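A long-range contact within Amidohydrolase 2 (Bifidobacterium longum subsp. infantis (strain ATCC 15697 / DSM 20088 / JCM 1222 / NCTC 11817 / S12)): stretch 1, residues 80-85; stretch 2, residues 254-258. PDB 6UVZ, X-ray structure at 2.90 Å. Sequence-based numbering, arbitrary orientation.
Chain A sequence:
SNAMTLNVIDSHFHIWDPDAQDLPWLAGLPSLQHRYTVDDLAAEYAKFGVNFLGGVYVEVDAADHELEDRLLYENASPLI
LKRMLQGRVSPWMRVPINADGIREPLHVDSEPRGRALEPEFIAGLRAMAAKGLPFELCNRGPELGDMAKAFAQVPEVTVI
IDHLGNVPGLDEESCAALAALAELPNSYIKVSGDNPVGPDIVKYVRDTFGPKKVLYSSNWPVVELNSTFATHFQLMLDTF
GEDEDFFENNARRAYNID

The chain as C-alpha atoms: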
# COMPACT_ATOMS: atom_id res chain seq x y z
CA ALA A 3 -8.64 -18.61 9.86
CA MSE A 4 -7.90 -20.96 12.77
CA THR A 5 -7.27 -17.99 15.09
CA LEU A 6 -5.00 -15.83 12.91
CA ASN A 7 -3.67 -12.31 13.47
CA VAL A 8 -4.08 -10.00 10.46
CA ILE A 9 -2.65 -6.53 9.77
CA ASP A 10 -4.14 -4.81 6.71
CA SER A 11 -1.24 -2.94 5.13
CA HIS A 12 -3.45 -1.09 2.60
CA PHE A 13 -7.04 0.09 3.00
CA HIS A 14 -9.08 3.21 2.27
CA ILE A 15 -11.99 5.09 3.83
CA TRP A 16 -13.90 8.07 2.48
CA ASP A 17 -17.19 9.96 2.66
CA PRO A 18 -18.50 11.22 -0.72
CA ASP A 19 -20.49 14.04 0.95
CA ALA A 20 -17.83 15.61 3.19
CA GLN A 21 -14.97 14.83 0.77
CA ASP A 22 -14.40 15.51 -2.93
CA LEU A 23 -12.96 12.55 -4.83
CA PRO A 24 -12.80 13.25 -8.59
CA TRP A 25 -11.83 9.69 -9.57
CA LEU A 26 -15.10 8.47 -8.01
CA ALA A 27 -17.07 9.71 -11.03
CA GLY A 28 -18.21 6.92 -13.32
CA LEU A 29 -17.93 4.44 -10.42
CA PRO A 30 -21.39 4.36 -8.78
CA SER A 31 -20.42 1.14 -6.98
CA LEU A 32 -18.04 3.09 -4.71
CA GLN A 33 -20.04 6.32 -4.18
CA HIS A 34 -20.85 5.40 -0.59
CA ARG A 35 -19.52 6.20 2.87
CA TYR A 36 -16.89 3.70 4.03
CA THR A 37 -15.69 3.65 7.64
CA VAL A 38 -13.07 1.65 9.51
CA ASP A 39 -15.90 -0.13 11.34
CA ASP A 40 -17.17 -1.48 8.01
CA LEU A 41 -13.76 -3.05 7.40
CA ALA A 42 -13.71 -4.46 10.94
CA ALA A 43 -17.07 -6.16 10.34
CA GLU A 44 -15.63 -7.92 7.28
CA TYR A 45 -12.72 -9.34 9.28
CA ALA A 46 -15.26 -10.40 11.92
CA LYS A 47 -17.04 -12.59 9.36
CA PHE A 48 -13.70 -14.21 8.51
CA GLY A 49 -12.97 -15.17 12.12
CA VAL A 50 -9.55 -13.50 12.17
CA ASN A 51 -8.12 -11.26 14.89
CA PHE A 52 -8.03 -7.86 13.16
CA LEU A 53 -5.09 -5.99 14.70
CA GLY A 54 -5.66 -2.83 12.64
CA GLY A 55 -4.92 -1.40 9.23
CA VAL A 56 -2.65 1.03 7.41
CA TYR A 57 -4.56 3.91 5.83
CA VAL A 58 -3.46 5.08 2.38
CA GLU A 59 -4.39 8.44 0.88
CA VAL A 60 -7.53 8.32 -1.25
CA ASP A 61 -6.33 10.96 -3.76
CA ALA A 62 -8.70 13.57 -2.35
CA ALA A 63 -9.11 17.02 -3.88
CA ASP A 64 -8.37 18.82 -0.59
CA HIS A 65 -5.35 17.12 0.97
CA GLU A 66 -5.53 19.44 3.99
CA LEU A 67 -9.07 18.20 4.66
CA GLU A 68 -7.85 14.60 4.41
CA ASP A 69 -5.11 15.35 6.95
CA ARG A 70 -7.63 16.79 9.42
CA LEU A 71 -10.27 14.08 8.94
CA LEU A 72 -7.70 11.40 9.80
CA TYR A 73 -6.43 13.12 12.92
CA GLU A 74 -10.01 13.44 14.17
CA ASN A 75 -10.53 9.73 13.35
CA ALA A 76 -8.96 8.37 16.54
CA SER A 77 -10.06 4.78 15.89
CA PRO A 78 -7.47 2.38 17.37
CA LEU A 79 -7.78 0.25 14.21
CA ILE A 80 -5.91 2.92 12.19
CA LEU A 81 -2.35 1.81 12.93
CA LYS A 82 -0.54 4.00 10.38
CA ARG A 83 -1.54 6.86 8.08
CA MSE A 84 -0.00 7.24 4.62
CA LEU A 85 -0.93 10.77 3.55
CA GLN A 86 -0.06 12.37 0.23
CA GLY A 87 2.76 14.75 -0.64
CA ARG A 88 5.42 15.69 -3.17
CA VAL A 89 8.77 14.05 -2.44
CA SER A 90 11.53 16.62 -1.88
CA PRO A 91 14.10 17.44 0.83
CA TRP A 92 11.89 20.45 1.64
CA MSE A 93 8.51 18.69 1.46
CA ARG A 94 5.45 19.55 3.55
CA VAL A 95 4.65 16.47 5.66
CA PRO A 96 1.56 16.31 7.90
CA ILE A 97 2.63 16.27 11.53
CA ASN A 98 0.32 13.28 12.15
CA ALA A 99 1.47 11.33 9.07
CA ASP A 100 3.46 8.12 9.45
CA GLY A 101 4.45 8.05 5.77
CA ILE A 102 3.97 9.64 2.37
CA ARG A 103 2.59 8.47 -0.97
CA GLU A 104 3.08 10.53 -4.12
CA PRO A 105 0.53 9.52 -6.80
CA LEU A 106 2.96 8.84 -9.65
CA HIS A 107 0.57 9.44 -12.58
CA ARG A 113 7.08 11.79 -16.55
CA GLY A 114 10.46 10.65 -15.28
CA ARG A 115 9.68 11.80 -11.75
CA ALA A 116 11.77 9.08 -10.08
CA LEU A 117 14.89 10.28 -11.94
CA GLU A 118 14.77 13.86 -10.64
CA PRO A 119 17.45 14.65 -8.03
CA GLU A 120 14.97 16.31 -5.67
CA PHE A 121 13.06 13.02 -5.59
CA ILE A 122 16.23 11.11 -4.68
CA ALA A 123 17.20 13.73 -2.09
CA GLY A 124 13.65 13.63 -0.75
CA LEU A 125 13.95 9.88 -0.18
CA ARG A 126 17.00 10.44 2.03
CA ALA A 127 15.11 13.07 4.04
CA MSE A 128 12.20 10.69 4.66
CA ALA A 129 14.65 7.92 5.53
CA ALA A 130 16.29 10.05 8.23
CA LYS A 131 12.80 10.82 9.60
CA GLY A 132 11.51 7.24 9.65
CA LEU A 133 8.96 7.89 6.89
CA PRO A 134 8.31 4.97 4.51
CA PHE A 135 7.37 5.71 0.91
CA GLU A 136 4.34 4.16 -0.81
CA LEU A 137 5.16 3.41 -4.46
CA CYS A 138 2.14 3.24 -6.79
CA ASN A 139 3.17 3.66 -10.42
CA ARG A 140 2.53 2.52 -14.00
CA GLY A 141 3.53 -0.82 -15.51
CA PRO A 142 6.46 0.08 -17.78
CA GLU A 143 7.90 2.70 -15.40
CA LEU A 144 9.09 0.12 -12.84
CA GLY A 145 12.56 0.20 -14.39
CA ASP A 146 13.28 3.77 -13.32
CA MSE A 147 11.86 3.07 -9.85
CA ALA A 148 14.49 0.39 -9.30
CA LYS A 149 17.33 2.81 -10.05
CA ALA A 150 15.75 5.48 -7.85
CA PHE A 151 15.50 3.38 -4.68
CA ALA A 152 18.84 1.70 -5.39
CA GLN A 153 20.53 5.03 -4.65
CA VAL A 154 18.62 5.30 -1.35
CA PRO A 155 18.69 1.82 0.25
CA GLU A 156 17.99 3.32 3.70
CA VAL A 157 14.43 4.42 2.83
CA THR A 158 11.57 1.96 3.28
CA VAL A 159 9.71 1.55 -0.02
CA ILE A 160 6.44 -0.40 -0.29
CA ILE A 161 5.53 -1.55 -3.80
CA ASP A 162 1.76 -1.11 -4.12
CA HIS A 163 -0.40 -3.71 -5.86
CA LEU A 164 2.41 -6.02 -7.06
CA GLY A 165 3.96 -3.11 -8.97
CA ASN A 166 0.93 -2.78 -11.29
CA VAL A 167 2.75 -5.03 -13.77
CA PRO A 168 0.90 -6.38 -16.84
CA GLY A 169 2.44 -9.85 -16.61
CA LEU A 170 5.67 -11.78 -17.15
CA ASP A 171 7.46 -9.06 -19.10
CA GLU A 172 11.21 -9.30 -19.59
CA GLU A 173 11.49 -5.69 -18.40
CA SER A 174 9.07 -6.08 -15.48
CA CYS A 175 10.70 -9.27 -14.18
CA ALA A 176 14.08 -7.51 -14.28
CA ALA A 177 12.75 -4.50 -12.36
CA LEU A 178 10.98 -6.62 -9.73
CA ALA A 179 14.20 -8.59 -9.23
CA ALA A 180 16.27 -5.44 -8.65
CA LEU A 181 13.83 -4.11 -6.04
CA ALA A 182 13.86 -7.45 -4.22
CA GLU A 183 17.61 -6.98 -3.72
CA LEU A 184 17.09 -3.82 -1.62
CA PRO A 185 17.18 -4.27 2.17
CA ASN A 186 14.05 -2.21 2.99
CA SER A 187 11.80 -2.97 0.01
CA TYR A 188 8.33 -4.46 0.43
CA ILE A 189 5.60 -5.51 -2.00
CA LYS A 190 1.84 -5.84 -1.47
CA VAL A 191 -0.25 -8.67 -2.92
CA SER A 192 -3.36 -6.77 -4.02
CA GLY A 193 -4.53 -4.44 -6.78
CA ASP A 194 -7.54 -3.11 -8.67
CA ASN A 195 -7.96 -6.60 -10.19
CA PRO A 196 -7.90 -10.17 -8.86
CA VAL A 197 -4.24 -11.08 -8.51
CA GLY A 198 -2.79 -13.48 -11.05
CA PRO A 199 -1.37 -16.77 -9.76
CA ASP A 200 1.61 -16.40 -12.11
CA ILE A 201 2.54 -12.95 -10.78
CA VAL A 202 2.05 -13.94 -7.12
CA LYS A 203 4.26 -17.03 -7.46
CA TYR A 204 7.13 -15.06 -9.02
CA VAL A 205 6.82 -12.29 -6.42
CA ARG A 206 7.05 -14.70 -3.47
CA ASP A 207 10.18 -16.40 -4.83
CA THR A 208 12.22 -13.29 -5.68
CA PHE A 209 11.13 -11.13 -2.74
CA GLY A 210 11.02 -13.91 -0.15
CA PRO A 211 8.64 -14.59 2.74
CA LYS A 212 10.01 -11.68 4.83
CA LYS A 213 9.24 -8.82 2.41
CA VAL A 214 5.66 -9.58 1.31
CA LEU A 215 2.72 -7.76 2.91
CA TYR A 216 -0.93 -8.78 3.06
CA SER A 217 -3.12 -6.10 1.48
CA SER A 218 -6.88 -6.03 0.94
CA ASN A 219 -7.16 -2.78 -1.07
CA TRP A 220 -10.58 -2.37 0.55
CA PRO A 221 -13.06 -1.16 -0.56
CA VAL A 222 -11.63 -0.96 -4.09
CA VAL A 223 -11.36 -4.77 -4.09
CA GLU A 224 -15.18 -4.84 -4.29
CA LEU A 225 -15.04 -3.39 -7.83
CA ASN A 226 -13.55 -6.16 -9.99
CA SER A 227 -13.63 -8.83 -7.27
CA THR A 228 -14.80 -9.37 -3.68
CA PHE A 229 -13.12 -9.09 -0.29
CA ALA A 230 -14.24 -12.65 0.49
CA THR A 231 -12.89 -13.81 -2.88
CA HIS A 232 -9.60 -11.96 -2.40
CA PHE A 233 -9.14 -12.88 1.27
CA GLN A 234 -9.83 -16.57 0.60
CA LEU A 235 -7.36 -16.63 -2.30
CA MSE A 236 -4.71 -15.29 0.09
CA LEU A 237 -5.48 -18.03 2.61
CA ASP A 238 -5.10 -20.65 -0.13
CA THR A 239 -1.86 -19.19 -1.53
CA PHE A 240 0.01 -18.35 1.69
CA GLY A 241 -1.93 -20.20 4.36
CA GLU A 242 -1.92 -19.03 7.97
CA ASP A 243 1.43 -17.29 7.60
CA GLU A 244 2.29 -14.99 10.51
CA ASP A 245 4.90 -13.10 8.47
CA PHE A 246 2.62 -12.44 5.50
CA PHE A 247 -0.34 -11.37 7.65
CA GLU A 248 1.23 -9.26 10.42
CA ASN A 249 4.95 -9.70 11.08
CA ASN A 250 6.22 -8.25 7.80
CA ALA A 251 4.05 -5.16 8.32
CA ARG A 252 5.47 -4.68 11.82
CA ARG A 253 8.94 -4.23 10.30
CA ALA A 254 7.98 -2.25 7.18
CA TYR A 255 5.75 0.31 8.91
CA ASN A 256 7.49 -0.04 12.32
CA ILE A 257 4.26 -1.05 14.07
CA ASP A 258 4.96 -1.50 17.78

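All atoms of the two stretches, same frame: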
# COMPACT_ATOMS: atom_id res chain seq x y z
N ILE A 80 -6.74 2.22 13.18
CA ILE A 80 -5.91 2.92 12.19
C ILE A 80 -4.50 2.94 12.77
O ILE A 80 -4.13 3.82 13.55
CB ILE A 80 -6.44 4.31 11.88
CG1 ILE A 80 -7.87 4.23 11.35
CG2 ILE A 80 -5.54 5.00 10.86
CD1 ILE A 80 -8.47 5.57 10.99
N LEU A 81 -3.70 1.95 12.38
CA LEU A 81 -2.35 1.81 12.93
C LEU A 81 -1.42 2.88 12.37
O LEU A 81 -0.70 3.55 13.12
CB LEU A 81 -1.80 0.41 12.65
CG LEU A 81 -1.97 -0.66 13.73
CD1 LEU A 81 -3.37 -0.62 14.34
CD2 LEU A 81 -1.68 -2.03 13.16
N LYS A 82 -1.41 3.04 11.05
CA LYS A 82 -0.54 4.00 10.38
C LYS A 82 -1.34 4.77 9.34
O LYS A 82 -2.35 4.29 8.83
CB LYS A 82 0.65 3.31 9.71
CG LYS A 82 1.55 2.53 10.67
CD LYS A 82 2.27 3.46 11.64
CE LYS A 82 3.14 2.67 12.60
NZ LYS A 82 3.91 3.56 13.51
N ARG A 83 -0.88 5.98 9.04
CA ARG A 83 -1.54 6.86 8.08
C ARG A 83 -0.54 7.26 7.00
O ARG A 83 0.47 7.90 7.29
CB ARG A 83 -2.10 8.10 8.78
CG ARG A 83 -3.28 7.80 9.68
CD ARG A 83 -3.58 8.96 10.62
NE ARG A 83 -4.67 8.63 11.53
CZ ARG A 83 -4.53 7.88 12.62
NH1 ARG A 83 -3.35 7.37 12.93
NH2 ARG A 83 -5.58 7.63 13.39
N MSE A 84 -0.84 6.89 5.76
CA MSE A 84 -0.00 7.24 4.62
C MSE A 84 -0.65 8.36 3.82
O MSE A 84 -1.39 8.11 2.87
CB MSE A 84 0.24 6.02 3.73
CG MSE A 84 0.81 4.82 4.47
SE MSE A 84 2.63 5.12 5.09
CE MSE A 84 2.40 4.72 6.97
N LEU A 85 -0.36 9.60 4.20
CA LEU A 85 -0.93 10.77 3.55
C LEU A 85 -0.11 11.16 2.33
O LEU A 85 1.01 10.69 2.12
CB LEU A 85 -1.04 11.92 4.55
CG LEU A 85 -1.81 11.52 5.82
CD1 LEU A 85 -1.85 12.64 6.84
CD2 LEU A 85 -3.22 11.06 5.47
N ALA A 254 8.04 -3.25 8.24
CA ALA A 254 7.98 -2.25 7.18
C ALA A 254 7.49 -0.91 7.72
O ALA A 254 8.15 0.12 7.53
CB ALA A 254 7.08 -2.74 6.05
N TYR A 255 6.34 -0.91 8.39
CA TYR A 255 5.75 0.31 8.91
C TYR A 255 6.17 0.61 10.35
O TYR A 255 5.71 1.62 10.91
CB TYR A 255 4.22 0.23 8.83
CG TYR A 255 3.70 0.19 7.41
CD1 TYR A 255 3.55 1.36 6.68
CD2 TYR A 255 3.35 -1.01 6.81
CE1 TYR A 255 3.07 1.33 5.38
CE2 TYR A 255 2.88 -1.05 5.51
CZ TYR A 255 2.74 0.13 4.80
OH TYR A 255 2.26 0.10 3.51
N ASN A 256 7.01 -0.23 10.95
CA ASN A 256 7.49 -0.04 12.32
C ASN A 256 6.31 0.03 13.30
O ASN A 256 6.19 0.97 14.09
CB ASN A 256 8.38 1.20 12.43
CG ASN A 256 9.28 1.17 13.65
OD1 ASN A 256 8.93 1.67 14.71
ND2 ASN A 256 10.45 0.56 13.49
N ILE A 257 5.45 -0.98 13.23
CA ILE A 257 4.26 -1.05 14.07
C ILE A 257 4.64 -1.73 15.38
O ILE A 257 4.93 -2.92 15.41
CB ILE A 257 3.12 -1.79 13.36
CG1 ILE A 257 2.76 -1.10 12.05
CG2 ILE A 257 1.90 -1.90 14.27
CD1 ILE A 257 1.73 -1.85 11.22
N ASP A 258 4.63 -0.96 16.47
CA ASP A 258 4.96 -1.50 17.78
C ASP A 258 3.80 -2.32 18.35
O ASP A 258 3.78 -3.54 18.24
CB ASP A 258 5.34 -0.38 18.75
CG ASP A 258 6.63 0.32 18.36
OD1 ASP A 258 7.24 -0.09 17.35
OD2 ASP A 258 7.02 1.27 19.06

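Residues 80-85 form a β-strand, and residues 254-258 begin at the last helical residue, Ala254, and run on as the tail of the chain. The two backbones keep their distance: the CA atoms of Leu81 and Ile257 lie 7.3 Å apart, those of Lys82 and Tyr255 7.4 Å. Side chains largely bridge the gap; the contact buries 275 Å², both sides summed.

Lys82 is the centre of the contact. Its chi1 and chi2 are both m, which bends the chain near its root; chi3 and chi4 are t, so the remainder is extended, and its tip reaches Asn256 O. The methylenes do apolar work on the way: CG lies 4.0 Å from Tyr255 CB, and CE lies 3.8 Å from Ile257 CG1. Lys82 CE also comes within 3.3 Å of Tyr255 O. At the tip, Lys82 NZ donates a weak hydrogen bond to Asn256 O, at 3.5 Å. Lysine suits this place because a long aliphatic stem can cover hydrophobic neighbours while its charged end reaches the backbone carbonyl of Asn256, just past the helix. Asn256 is the first residue after the helix to leave helical phi/psi, with a positive phi of 57°, a conformation asparagine tolerates better than most residues.

Leu81 CD2 meets Ile257 CG2 at 3.8 Å, an apolar contact in which two partly exposed, branched side chains help shield each other's methyl groups from solvent. Ile257 holds the common m, t rotamer, whereas Leu81 has chi1 at -95°, between wells.

Selenomethionine Met84 also points toward the tail segment. With chi1 and chi2 both m and chi3 at 125°, it brings CE to 3.6 Å from Tyr255 CD1, while SE sits 5.1 Å from the centroid of the Tyr255 ring, at its edge. A flexible, polarizable side chain adapts well to a rigid aromatic ring. Tyr255, chi1 m, is buried, its OH hydrogen-bonded elsewhere in the structure.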